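Local coordinates for protein cytochrome P450 (Novosphingobium aromaticivorans, PDB 3OFT) that folds as a cytochrome P450, a haem protein that holds iron protoporphyrin IX beside a buried pocket, here occupied by (2R,5R)-hexane-2,5-diol, at residues 70-75 with 80-85; 187-192 with 230-235; 236-241 with 279-284; 14-19 with 48-53. One frame throughout, in Å; residues are numbered along the deposited sequence.

Contact 1. Residues 70-75 with 80-85; sequences QCLAVT and KVMQFI
Leu72 reaches across to Met82 and Phe84 with both of its methyl branches, joining two parts of the long loop region that roofs the haem pocket in the cytochrome P450 fold. Residues 70-75 leave the short strand 67-68. Residues 80-85 hold the last turn of helix 78-82 and the chain that follows it, a place where P450s often carry a short helix over the pocket. CG of Leu72 lies opposite the backbone N (chi1 -176°), which stretches the isobutyl group away from its own chain and spreads its two methyls before the partners. CD1 comes to the edge of the Phe84 ring, in its plane, with CD1 of Leu72 3.9 Å from CD2 of Phe84. The second methyl approaches the same ring obliquely and also meets the root of Met82, CD2 of Leu72 standing 3.9 Å from CB of Met82. That CB lies over one face of Phe84, 3.6 Å above the plane and offset toward the rim. Methionine suits this corner because its flexible chain bends at chi2 (-67°), the end leading off from Leu72 while CB stays in the contact; Met82 also touches Val179 of helix 179-199. Gln83, with positive phi, ends the helix, and Phe84 follows with its ring under CB of Met82. Phe84 also packs on Arg229, Asn230 and Phe233 of helix 221-252, and Leu72 touches the bound hexanediol. No hydrogen bond crosses the contact; the nearby backbone carbonyl of Met82 accepts one from NH1 of Arg229.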
# COMPACT_ATOMS: atom_id res chain seq x y z
N GLN A 70 -1.84 -4.41 -16.91
CA GLN A 70 -3.19 -4.90 -17.10
C GLN A 70 -3.57 -6.07 -16.22
O GLN A 70 -4.72 -6.16 -15.77
CB GLN A 70 -3.35 -5.39 -18.54
CG GLN A 70 -4.68 -5.17 -19.04
CD GLN A 70 -4.66 -3.95 -19.89
OE1 GLN A 70 -4.20 -2.87 -19.46
NE2 GLN A 70 -5.10 -4.10 -21.14
N CYS A 71 -2.63 -6.99 -16.02
CA CYS A 71 -2.93 -8.28 -15.35
C CYS A 71 -3.41 -8.13 -13.87
O CYS A 71 -4.19 -8.95 -13.37
CB CYS A 71 -1.72 -9.22 -15.45
SG CYS A 71 -0.20 -8.67 -14.52
N LEU A 72 -2.91 -7.11 -13.17
CA LEU A 72 -3.18 -6.84 -11.74
C LEU A 72 -2.51 -7.82 -10.78
O LEU A 72 -1.91 -7.41 -9.79
CB LEU A 72 -4.68 -6.72 -11.39
CG LEU A 72 -5.10 -6.34 -9.95
CD1 LEU A 72 -4.61 -4.92 -9.65
CD2 LEU A 72 -6.61 -6.39 -9.74
N ALA A 73 -2.65 -9.11 -11.06
CA ALA A 73 -2.19 -10.12 -10.12
C ALA A 73 -1.86 -11.39 -10.83
O ALA A 73 -2.33 -11.65 -11.98
CB ALA A 73 -3.23 -10.38 -9.03
N VAL A 74 -1.06 -12.22 -10.15
CA VAL A 74 -0.82 -13.57 -10.65
C VAL A 74 -2.03 -14.54 -10.53
O VAL A 74 -2.07 -15.56 -11.21
CB VAL A 74 0.48 -14.21 -10.06
CG1 VAL A 74 1.70 -13.30 -10.36
CG2 VAL A 74 0.32 -14.46 -8.59
N THR A 75 -3.01 -14.22 -9.68
CA THR A 75 -4.25 -15.01 -9.59
C THR A 75 -5.11 -14.75 -10.81
O THR A 75 -5.48 -13.60 -11.04
CB THR A 75 -5.06 -14.58 -8.38
OG1 THR A 75 -4.19 -14.47 -7.27
CG2 THR A 75 -6.13 -15.59 -8.06
N LYS A 80 -9.27 -8.99 -14.41
CA LYS A 80 -10.38 -8.94 -15.36
C LYS A 80 -11.62 -8.44 -14.65
O LYS A 80 -12.44 -7.72 -15.24
CB LYS A 80 -10.63 -10.33 -15.96
CG LYS A 80 -11.79 -10.40 -16.93
CD LYS A 80 -11.53 -11.47 -17.97
CE LYS A 80 -12.05 -11.01 -19.34
NZ LYS A 80 -13.48 -11.35 -19.48
N VAL A 81 -11.78 -8.82 -13.38
CA VAL A 81 -12.93 -8.32 -12.61
C VAL A 81 -12.75 -6.87 -12.12
O VAL A 81 -13.65 -6.04 -12.27
CB VAL A 81 -13.29 -9.29 -11.46
CG1 VAL A 81 -14.36 -8.68 -10.54
CG2 VAL A 81 -13.82 -10.64 -12.06
N MET A 82 -11.62 -6.59 -11.50
CA MET A 82 -11.45 -5.30 -10.82
C MET A 82 -11.35 -4.11 -11.76
O MET A 82 -11.92 -3.07 -11.45
CB MET A 82 -10.34 -5.35 -9.78
CG MET A 82 -10.73 -6.25 -8.58
SD MET A 82 -12.09 -5.57 -7.59
CE MET A 82 -12.18 -6.87 -6.36
N GLN A 83 -10.64 -4.24 -12.89
CA GLN A 83 -10.58 -3.17 -13.90
C GLN A 83 -10.32 -1.81 -13.26
O GLN A 83 -10.94 -0.79 -13.62
CB GLN A 83 -11.88 -3.14 -14.74
CG GLN A 83 -12.08 -4.43 -15.54
CD GLN A 83 -11.13 -4.44 -16.69
OE1 GLN A 83 -11.30 -3.67 -17.62
NE2 GLN A 83 -10.09 -5.27 -16.61
N PHE A 84 -9.36 -1.77 -12.35
CA PHE A 84 -9.06 -0.53 -11.62
C PHE A 84 -8.55 0.60 -12.51
O PHE A 84 -7.74 0.39 -13.42
CB PHE A 84 -7.97 -0.80 -10.58
CG PHE A 84 -8.44 -1.55 -9.39
CD1 PHE A 84 -9.50 -1.11 -8.64
CD2 PHE A 84 -7.74 -2.69 -8.97
CE1 PHE A 84 -9.91 -1.80 -7.50
CE2 PHE A 84 -8.13 -3.36 -7.82
CZ PHE A 84 -9.22 -2.91 -7.09
N ILE A 85 -9.03 1.81 -12.23
CA ILE A 85 -8.52 2.99 -12.92
C ILE A 85 -7.88 3.94 -11.87
O ILE A 85 -8.51 4.28 -10.86
CB ILE A 85 -9.65 3.75 -13.65
CG1 ILE A 85 -10.08 3.00 -14.92
CG2 ILE A 85 -9.19 5.18 -14.04
CD1 ILE A 85 -11.35 3.69 -15.56

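Contact 2. Residues 187-192 with 230-235; sequences DDYLWP and NLLFGG. With HEM (protoporphyrin IX containing Fe), chain D.
Leu232 pushes one methyl into the fork of Leu190, its CD2 lying 4.1 Å from CD1 of Leu190 and equally far from CD2 of Leu190. The same CD2 meets the Tyr189 ring obliquely, 4.3 Å from CD1 of Tyr189. With CG opposite the backbone N (chi1 180°), Leu232 extends straight off helix 221-252, the long distal helix of P450s, toward helix 179-199. The nearest CA atoms, those of Leu190 and Leu232, are 8.6 Å apart, a spacing that two leucine side chains bridge. Phe149 of helix 144-152 and Leu170 of helix 160-171 add to the apolar cluster, while the hydroxyl of Tyr189 is bonded to the carbonyl of Leu163.

Another side of the distal helix lies against the haem. Gly235, lacking a side chain, comes close, its CA 3.5 Å from C2C of the haem, and O of Gly234 accepts a 2.6 Å hydrogen bond from water 1, which binds the iron. The helix thus sorts its chemistry by side: the leucine layer has no polar link across it and depends on shape and exclusion of water, whereas on the haem side the carbonyl of Gly234 is turned to the water on the iron.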
# COMPACT_ATOMS: atom_id res chain seq x y z
N ASP A 187 -18.65 -1.60 -5.12
CA ASP A 187 -19.45 -0.72 -5.97
C ASP A 187 -20.73 -0.27 -5.27
O ASP A 187 -21.10 0.90 -5.37
CB ASP A 187 -19.81 -1.42 -7.29
CG ASP A 187 -18.64 -1.46 -8.27
OD1 ASP A 187 -18.79 -2.06 -9.37
OD2 ASP A 187 -17.56 -0.90 -7.93
N ASP A 188 -21.41 -1.20 -4.61
CA ASP A 188 -22.68 -0.88 -3.96
C ASP A 188 -22.48 0.07 -2.78
O ASP A 188 -23.26 0.97 -2.59
CB ASP A 188 -23.46 -2.13 -3.53
CG ASP A 188 -24.04 -2.89 -4.74
OD1 ASP A 188 -24.23 -2.24 -5.80
OD2 ASP A 188 -24.28 -4.11 -4.62
N TYR A 189 -21.43 -0.16 -2.01
CA TYR A 189 -21.03 0.78 -0.96
C TYR A 189 -20.70 2.20 -1.46
O TYR A 189 -21.10 3.20 -0.84
CB TYR A 189 -19.78 0.22 -0.32
CG TYR A 189 -19.25 0.99 0.84
CD1 TYR A 189 -17.99 1.61 0.77
CD2 TYR A 189 -19.97 1.09 2.03
CE1 TYR A 189 -17.47 2.28 1.86
CE2 TYR A 189 -19.45 1.77 3.13
CZ TYR A 189 -18.19 2.36 3.03
OH TYR A 189 -17.66 3.03 4.11
N LEU A 190 -19.94 2.27 -2.55
CA LEU A 190 -19.50 3.53 -3.13
C LEU A 190 -20.60 4.23 -3.92
O LEU A 190 -20.59 5.46 -4.02
CB LEU A 190 -18.28 3.30 -4.06
CG LEU A 190 -17.00 2.86 -3.30
CD1 LEU A 190 -15.90 2.49 -4.29
CD2 LEU A 190 -16.50 3.92 -2.26
N TRP A 191 -21.50 3.47 -4.53
CA TRP A 191 -22.46 4.11 -5.44
C TRP A 191 -23.23 5.32 -4.86
O TRP A 191 -23.35 6.33 -5.54
CB TRP A 191 -23.43 3.12 -6.16
CG TRP A 191 -24.31 3.94 -7.10
CD1 TRP A 191 -25.66 4.20 -6.95
CD2 TRP A 191 -23.88 4.69 -8.24
NE1 TRP A 191 -26.08 5.05 -7.95
CE2 TRP A 191 -25.01 5.35 -8.76
CE3 TRP A 191 -22.64 4.85 -8.89
CZ2 TRP A 191 -24.94 6.16 -9.88
CZ3 TRP A 191 -22.57 5.63 -10.00
CH2 TRP A 191 -23.72 6.29 -10.49
N PRO A 192 -23.74 5.22 -3.61
CA PRO A 192 -24.49 6.42 -3.18
C PRO A 192 -23.62 7.70 -3.15
O PRO A 192 -24.11 8.80 -3.46
CB PRO A 192 -25.01 6.05 -1.79
CG PRO A 192 -25.00 4.55 -1.75
CD PRO A 192 -23.87 4.10 -2.66
N ASN A 230 -10.72 1.86 -7.17
CA ASN A 230 -9.27 2.01 -6.98
C ASN A 230 -8.86 2.93 -5.80
O ASN A 230 -7.94 2.58 -5.05
CB ASN A 230 -8.61 2.45 -8.27
CG ASN A 230 -7.11 2.18 -8.32
OD1 ASN A 230 -6.45 1.79 -7.35
ND2 ASN A 230 -6.57 2.41 -9.46
N LEU A 231 -9.51 4.08 -5.66
CA LEU A 231 -9.22 4.99 -4.54
C LEU A 231 -9.53 4.35 -3.20
O LEU A 231 -8.70 4.43 -2.26
CB LEU A 231 -9.95 6.31 -4.70
CG LEU A 231 -9.38 7.22 -5.79
CD1 LEU A 231 -10.26 8.46 -5.72
CD2 LEU A 231 -7.91 7.60 -5.53
N LEU A 232 -10.65 3.64 -3.12
CA LEU A 232 -11.02 2.97 -1.88
C LEU A 232 -10.01 1.88 -1.55
O LEU A 232 -9.42 1.90 -0.47
CB LEU A 232 -12.40 2.30 -1.98
CG LEU A 232 -12.88 1.56 -0.72
CD1 LEU A 232 -13.10 2.53 0.46
CD2 LEU A 232 -14.16 0.77 -0.98
N PHE A 233 -9.83 0.93 -2.46
CA PHE A 233 -8.94 -0.20 -2.18
C PHE A 233 -7.47 0.21 -2.06
O PHE A 233 -6.76 -0.33 -1.21
CB PHE A 233 -9.10 -1.33 -3.17
CG PHE A 233 -10.35 -2.17 -2.94
CD1 PHE A 233 -10.49 -2.95 -1.79
CD2 PHE A 233 -11.36 -2.21 -3.90
CE1 PHE A 233 -11.62 -3.73 -1.56
CE2 PHE A 233 -12.52 -3.02 -3.71
CZ PHE A 233 -12.66 -3.78 -2.54
N GLY A 234 -7.06 1.22 -2.83
CA GLY A 234 -5.65 1.63 -2.88
C GLY A 234 -5.14 2.23 -1.57
O GLY A 234 -3.95 2.17 -1.28
N GLY A 235 -6.05 2.79 -0.78
CA GLY A 235 -5.70 3.48 0.46
C GLY A 235 -6.05 2.69 1.73
O GLY A 235 -5.77 3.15 2.82
CHA HEM D . -0.36 3.12 -6.82
CHB HEM D . 1.75 1.95 -2.59
CHC HEM D . -1.43 4.74 -0.27
CHD HEM D . -4.08 5.03 -4.26
C1A HEM D . 0.52 2.63 -5.87
C2A HEM D . 1.71 1.87 -6.17
C3A HEM D . 2.31 1.54 -5.03
C4A HEM D . 1.49 2.05 -3.94
CMA HEM D . 3.60 0.69 -4.93
CAA HEM D . 2.24 1.55 -7.60
CBA HEM D . 1.50 0.34 -8.10
CGA HEM D . 2.02 -0.14 -9.45
O1A HEM D . 1.38 -1.07 -10.04
O2A HEM D . 3.05 0.37 -9.99
C1B HEM D . 1.09 2.61 -1.57
C2B HEM D . 1.47 2.64 -0.18
C3B HEM D . 0.57 3.42 0.45
C4B HEM D . -0.38 3.90 -0.53
CMB HEM D . 2.69 1.89 0.39
CAB HEM D . 0.42 3.81 1.92
CBB HEM D . 1.21 3.34 2.90
C1C HEM D . -2.45 5.10 -1.10
C2C HEM D . -3.57 5.97 -0.79
C3C HEM D . -4.32 6.01 -1.92
C4C HEM D . -3.65 5.27 -2.96
CMC HEM D . -3.83 6.64 0.60
CAC HEM D . -5.63 6.78 -2.24
CBC HEM D . -6.55 7.05 -1.32
C1D HEM D . -3.33 4.59 -5.30
C2D HEM D . -3.78 4.59 -6.69
C3D HEM D . -2.60 4.04 -7.47
C4D HEM D . -1.57 3.71 -6.52
CMD HEM D . -5.14 5.12 -7.25
CAD HEM D . -2.59 3.86 -9.02
CBD HEM D . -1.75 5.03 -9.57
CGD HEM D . -1.57 4.75 -11.07
O1D HEM D . -1.79 3.61 -11.54
O2D HEM D . -1.16 5.64 -11.81
NA HEM D . 0.42 2.74 -4.48
NB HEM D . -0.01 3.44 -1.74
NC HEM D . -2.51 4.74 -2.44
ND HEM D . -2.05 4.05 -5.24
FE HEM D . -1.00 3.81 -3.49
O HOH W 1 -2.29 1.81 -3.21

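Contact 3. Residues 236-241 with 279-284. With HEM (protoporphyrin IX containing Fe), chain D; HX2 ((2R,5R)-hexane-2,5-diol), chain E.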
# COMPACT_ATOMS: atom_id res chain seq x y z
N LEU A 236 -6.65 1.51 1.60
CA LEU A 236 -7.08 0.74 2.78
C LEU A 236 -6.00 -0.20 3.32
O LEU A 236 -5.42 0.08 4.37
CB LEU A 236 -8.38 -0.02 2.56
CG LEU A 236 -9.69 0.80 2.52
CD1 LEU A 236 -10.87 -0.15 2.38
CD2 LEU A 236 -9.87 1.79 3.70
N ASP A 237 -5.69 -1.29 2.63
CA ASP A 237 -4.73 -2.26 3.18
C ASP A 237 -3.32 -1.69 3.24
O ASP A 237 -2.56 -2.04 4.13
CB ASP A 237 -4.72 -3.59 2.41
CG ASP A 237 -4.47 -3.44 0.91
OD1 ASP A 237 -4.23 -2.31 0.43
OD2 ASP A 237 -4.55 -4.47 0.17
N THR A 238 -2.95 -0.83 2.28
CA THR A 238 -1.57 -0.27 2.25
C THR A 238 -1.32 0.61 3.49
O THR A 238 -0.27 0.50 4.14
CB THR A 238 -1.37 0.61 1.02
OG1 THR A 238 -2.48 1.52 0.93
CG2 THR A 238 -1.26 -0.24 -0.27
N VAL A 239 -2.30 1.47 3.80
CA VAL A 239 -2.17 2.39 4.94
C VAL A 239 -2.24 1.60 6.25
O VAL A 239 -1.44 1.82 7.14
CB VAL A 239 -3.17 3.55 4.89
CG1 VAL A 239 -3.10 4.41 6.18
CG2 VAL A 239 -2.82 4.46 3.66
N ALA A 240 -3.14 0.62 6.32
CA ALA A 240 -3.19 -0.22 7.48
C ALA A 240 -1.82 -0.90 7.73
O ALA A 240 -1.35 -0.97 8.88
CB ALA A 240 -4.33 -1.26 7.34
N ALA A 241 -1.21 -1.40 6.67
CA ALA A 241 0.05 -2.14 6.79
C ALA A 241 1.17 -1.22 7.27
O ALA A 241 1.91 -1.56 8.18
CB ALA A 241 0.45 -2.79 5.47
N PRO A 279 8.77 -1.31 3.61
CA PRO A 279 7.87 -1.44 2.48
C PRO A 279 7.30 -2.85 2.38
O PRO A 279 8.05 -3.85 2.58
CB PRO A 279 8.78 -1.14 1.27
CG PRO A 279 10.13 -1.78 1.71
CD PRO A 279 10.19 -1.28 3.17
N THR A 280 6.03 -2.98 2.05
CA THR A 280 5.45 -4.32 1.99
C THR A 280 4.61 -4.54 0.75
O THR A 280 3.86 -5.54 0.68
CB THR A 280 4.61 -4.64 3.24
OG1 THR A 280 3.49 -3.75 3.33
CG2 THR A 280 5.49 -4.61 4.55
N VAL A 281 4.70 -3.59 -0.20
CA VAL A 281 3.88 -3.69 -1.42
C VAL A 281 4.64 -4.41 -2.54
O VAL A 281 5.82 -4.13 -2.78
CB VAL A 281 3.24 -2.31 -1.86
CG1 VAL A 281 2.40 -2.54 -3.11
CG2 VAL A 281 2.30 -1.76 -0.72
N ALA A 282 3.98 -5.39 -3.18
CA ALA A 282 4.53 -6.02 -4.40
C ALA A 282 3.50 -5.92 -5.49
O ALA A 282 2.28 -5.91 -5.19
CB ALA A 282 4.92 -7.52 -4.16
N VAL A 283 3.96 -5.82 -6.75
CA VAL A 283 3.04 -5.68 -7.88
C VAL A 283 3.32 -6.70 -8.97
O VAL A 283 4.43 -7.26 -9.06
CB VAL A 283 3.10 -4.27 -8.52
CG1 VAL A 283 2.71 -3.19 -7.49
CG2 VAL A 283 4.49 -4.00 -9.19
N SER A 284 2.32 -6.89 -9.83
CA SER A 284 2.48 -7.81 -10.98
C SER A 284 2.51 -7.06 -12.30
O SER A 284 1.93 -5.96 -12.41
CB SER A 284 1.32 -8.83 -11.01
OG SER A 284 1.28 -9.61 -9.83
CHA HEM D . -0.36 3.12 -6.82
CHB HEM D . 1.75 1.95 -2.59
CHC HEM D . -1.43 4.74 -0.27
CHD HEM D . -4.08 5.03 -4.26
C1A HEM D . 0.52 2.63 -5.87
C2A HEM D . 1.71 1.87 -6.17
C3A HEM D . 2.31 1.54 -5.03
C4A HEM D . 1.49 2.05 -3.94
CMA HEM D . 3.60 0.69 -4.93
CAA HEM D . 2.24 1.55 -7.60
CBA HEM D . 1.50 0.34 -8.10
CGA HEM D . 2.02 -0.14 -9.45
O1A HEM D . 1.38 -1.07 -10.04
O2A HEM D . 3.05 0.37 -9.99
C1B HEM D . 1.09 2.61 -1.57
C2B HEM D . 1.47 2.64 -0.18
C3B HEM D . 0.57 3.42 0.45
C4B HEM D . -0.38 3.90 -0.53
CMB HEM D . 2.69 1.89 0.39
CAB HEM D . 0.42 3.81 1.92
CBB HEM D . 1.21 3.34 2.90
C1C HEM D . -2.45 5.10 -1.10
C2C HEM D . -3.57 5.97 -0.79
C3C HEM D . -4.32 6.01 -1.92
C4C HEM D . -3.65 5.27 -2.96
CMC HEM D . -3.83 6.64 0.60
CAC HEM D . -5.63 6.78 -2.24
CBC HEM D . -6.55 7.05 -1.32
C1D HEM D . -3.33 4.59 -5.30
C2D HEM D . -3.78 4.59 -6.69
C3D HEM D . -2.60 4.04 -7.47
C4D HEM D . -1.57 3.71 -6.52
CMD HEM D . -5.14 5.12 -7.25
CAD HEM D . -2.59 3.86 -9.02
CBD HEM D . -1.75 5.03 -9.57
CGD HEM D . -1.57 4.75 -11.07
O1D HEM D . -1.79 3.61 -11.54
O2D HEM D . -1.16 5.64 -11.81
NA HEM D . 0.42 2.74 -4.48
NB HEM D . -0.01 3.44 -1.74
NC HEM D . -2.51 4.74 -2.44
ND HEM D . -2.05 4.05 -5.24
FE HEM D . -1.00 3.81 -3.49
C1 HX2 E . -2.60 -5.52 -6.47
O1 HX2 E . -0.28 -6.23 -6.11
C2 HX2 E . -1.34 -5.38 -5.61
O2 HX2 E . -2.50 -0.87 -3.95
C3 HX2 E . -0.87 -3.93 -5.43
C4 HX2 E . -1.98 -3.01 -4.88
C5 HX2 E . -1.40 -1.71 -4.30
C6 HX2 E . -0.53 -0.99 -5.34
O HOH W 1 -2.29 1.81 -3.21
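Thr238 and Val281 meet through methyls placed by their first torsions. In Thr238 (chi1 48°) OG1 falls between the backbone N and the carbonyl carbon, where it bonds to the carbonyl of Gly234 one turn back, and CG2 is left to face the other segment. In Val281 CG1 is opposite the backbone N (chi1 -179°), which leaves CG2, opposite the carbonyl carbon, to meet the threonine, and CG2 of Thr238 lies 3.9 Å from CG2 of Val281. The other branch looks into the pocket, CG1 of Val281 being 4.0 Å from C6 of the hexanediol. One turn further along the helix, CB of Ala241 packs 3.8 Å from OG1 of Thr280; alanine is small enough to admit the loop here, and the threonine hydroxyl is engaged by the carbonyl of Gly385.

This is the kinked middle of the long distal helix of P450s, where the N atoms of residues 238 and 239 lack their bonds to the preceding turn, set against the chain leading into strand 282-287. Both segments line the distal face of the haem. CB of Thr238 sits 3.5 Å from C3B of the haem, and CG2 of Val239 lies 3.7 Å from the vinyl carbon CAB. Val283 adds an apolar neighbour to a propionate, its CG1 being 3.6 Å from O1A. The hexanediol spans the pocket with a hydroxyl near each end: O1 donates to O of Ala282 at 2.7 Å, while O2 is 2.8 Å from and hydrogen-bonded to the water on the iron.

Contact 4. Residues 14-19 with 48-53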
# COMPACT_ATOMS: atom_id res chain seq x y z
N PHE A 14 9.32 -20.66 -4.62
CA PHE A 14 8.80 -19.52 -3.83
C PHE A 14 7.33 -19.16 -4.08
O PHE A 14 6.98 -18.77 -5.19
CB PHE A 14 9.69 -18.30 -4.11
CG PHE A 14 9.62 -17.23 -3.05
CD1 PHE A 14 10.52 -17.23 -1.96
CD2 PHE A 14 8.70 -16.18 -3.15
CE1 PHE A 14 10.49 -16.23 -1.01
CE2 PHE A 14 8.63 -15.18 -2.17
CZ PHE A 14 9.57 -15.20 -1.11
N ASP A 15 6.49 -19.27 -3.03
CA ASP A 15 5.08 -18.90 -3.09
C ASP A 15 4.91 -17.48 -2.55
O ASP A 15 5.03 -17.26 -1.34
CB ASP A 15 4.25 -19.86 -2.22
CG ASP A 15 2.78 -19.49 -2.15
OD1 ASP A 15 2.08 -20.24 -1.43
OD2 ASP A 15 2.28 -18.49 -2.77
N ILE A 16 4.61 -16.52 -3.43
CA ILE A 16 4.48 -15.12 -3.01
C ILE A 16 3.37 -14.83 -1.98
O ILE A 16 3.44 -13.82 -1.23
CB ILE A 16 4.36 -14.20 -4.25
CG1 ILE A 16 3.07 -14.53 -5.02
CG2 ILE A 16 5.67 -14.33 -5.06
CD1 ILE A 16 3.02 -14.06 -6.48
N PHE A 17 2.39 -15.71 -1.90
CA PHE A 17 1.32 -15.60 -0.92
C PHE A 17 1.71 -16.11 0.47
O PHE A 17 1.09 -15.73 1.45
CB PHE A 17 0.01 -16.25 -1.42
CG PHE A 17 -0.53 -15.60 -2.67
CD1 PHE A 17 -1.12 -14.34 -2.61
CD2 PHE A 17 -0.41 -16.22 -3.92
CE1 PHE A 17 -1.62 -13.73 -3.77
CE2 PHE A 17 -0.90 -15.61 -5.08
CZ PHE A 17 -1.51 -14.36 -5.01
N ASN A 18 2.70 -17.00 0.55
CA ASN A 18 3.21 -17.44 1.85
C ASN A 18 4.70 -17.72 1.82
O ASN A 18 5.13 -18.88 1.82
CB ASN A 18 2.38 -18.56 2.54
CG ASN A 18 1.54 -19.38 1.59
OD1 ASN A 18 0.49 -18.95 1.10
ND2 ASN A 18 1.97 -20.62 1.36
N PRO A 19 5.52 -16.65 1.75
CA PRO A 19 6.96 -16.88 1.75
C PRO A 19 7.40 -17.62 3.04
O PRO A 19 6.83 -17.39 4.12
CB PRO A 19 7.54 -15.47 1.68
CG PRO A 19 6.44 -14.64 1.02
CD PRO A 19 5.17 -15.23 1.57
N HIS A 48 5.71 -17.97 -12.90
CA HIS A 48 5.93 -16.52 -13.11
C HIS A 48 7.34 -16.10 -12.67
O HIS A 48 7.94 -16.74 -11.78
CB HIS A 48 4.85 -15.71 -12.37
CG HIS A 48 4.99 -15.71 -10.88
ND1 HIS A 48 4.28 -16.56 -10.05
CD2 HIS A 48 5.74 -14.94 -10.07
CE1 HIS A 48 4.61 -16.31 -8.79
NE2 HIS A 48 5.52 -15.36 -8.78
N TRP A 49 7.84 -15.01 -13.23
CA TRP A 49 9.10 -14.46 -12.79
C TRP A 49 8.95 -13.71 -11.48
O TRP A 49 7.88 -13.17 -11.16
CB TRP A 49 9.71 -13.50 -13.82
CG TRP A 49 10.02 -14.10 -15.19
CD1 TRP A 49 9.24 -14.03 -16.33
CD2 TRP A 49 11.21 -14.82 -15.56
NE1 TRP A 49 9.89 -14.68 -17.37
CE2 TRP A 49 11.08 -15.18 -16.92
CE3 TRP A 49 12.36 -15.22 -14.87
CZ2 TRP A 49 12.09 -15.86 -17.62
CZ3 TRP A 49 13.36 -15.93 -15.56
CH2 TRP A 49 13.21 -16.25 -16.92
N ILE A 50 10.04 -13.66 -10.73
CA ILE A 50 10.13 -12.79 -9.55
C ILE A 50 11.43 -11.98 -9.65
O ILE A 50 12.54 -12.56 -9.81
CB ILE A 50 10.13 -13.55 -8.19
CG1 ILE A 50 8.87 -14.40 -7.98
CG2 ILE A 50 10.34 -12.54 -7.05
CD1 ILE A 50 8.95 -15.45 -6.80
N ALA A 51 11.33 -10.65 -9.57
CA ALA A 51 12.53 -9.83 -9.57
C ALA A 51 13.13 -9.91 -8.16
O ALA A 51 12.42 -9.69 -7.20
CB ALA A 51 12.22 -8.41 -9.95
N ALA A 52 14.42 -10.26 -8.06
CA ALA A 52 15.00 -10.69 -6.79
C ALA A 52 16.30 -9.96 -6.45
O ALA A 52 17.09 -10.43 -5.65
CB ALA A 52 15.21 -12.21 -6.79
N ARG A 53 16.51 -8.82 -7.09
CA ARG A 53 17.64 -7.95 -6.74
C ARG A 53 17.21 -6.54 -7.02
O ARG A 53 16.45 -6.28 -7.98
CB ARG A 53 18.87 -8.28 -7.60
CG ARG A 53 20.18 -7.60 -7.15
CD ARG A 53 21.00 -7.24 -8.40
NE ARG A 53 21.29 -8.47 -9.08
CZ ARG A 53 21.40 -8.66 -10.39
NH1 ARG A 53 21.26 -7.70 -11.28
NH2 ARG A 53 21.66 -9.88 -10.78
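The ring of Phe14 and the imidazole of His48 are both met obliquely by isoleucine methyls from across the contact. CD1 of Ile50 comes to the phenyl ring, 3.7 Å from CD2 of Phe14, the side chains standing at about a right angle. CD1 of Ile16 meets the imidazole, the side chains advancing from opposite directions. A third ring, Phe17, has CG1 of Ile16 over one face, 4.0 Å above the plane and offset toward the rim. Ile16 and Ile50 run past one another in opposite senses, with CG2 of Ile16 3.9 Å from CD1 of Ile50.

Residues 14-19 form a loop laid against strand 48-51 of the mixed sheet of the P450 fold, and Trp30 of helix 26-31 packs on Phe14, Ile16 and Ile50. A type I turn from Asp15 to Asn18 directs the loop, and Asp15 adds an Asx turn: N of Phe17 reaches OD2 of Asp15 at 2.9 Å, from 53° out of the carboxylate plane. That oxygen also accepts from ND2 of Asn45. The short aspartate thus serves its own turn and Asn45, whereas the joint to the strand has no hydrogen bond and rests on isoleucine methyls packed against Phe14, His48 and each other.

All four contacts are buried, and none is held by a hydrogen bond between its two segments. The centre of contact 3 is about 3 Å from the centre of the chain, those of the others about 16 to 18 Å. Contacts 2 and 3 use consecutive turns of helix 221-252 and share the haem and its water, so polar groups and ligands stand beside their apolar packing. Contact 1 joins them to the pocket roof: Phe84 rests on Asn230 and Phe233, and Cys71 and Ala73 touch Ser284. Contact 4 belongs with contact 3 to one mixed sheet but meets contact 1 instead, where Val74 packs on Ile16 and Phe17; its Ile16 side chain stays about 9 Å from the diol.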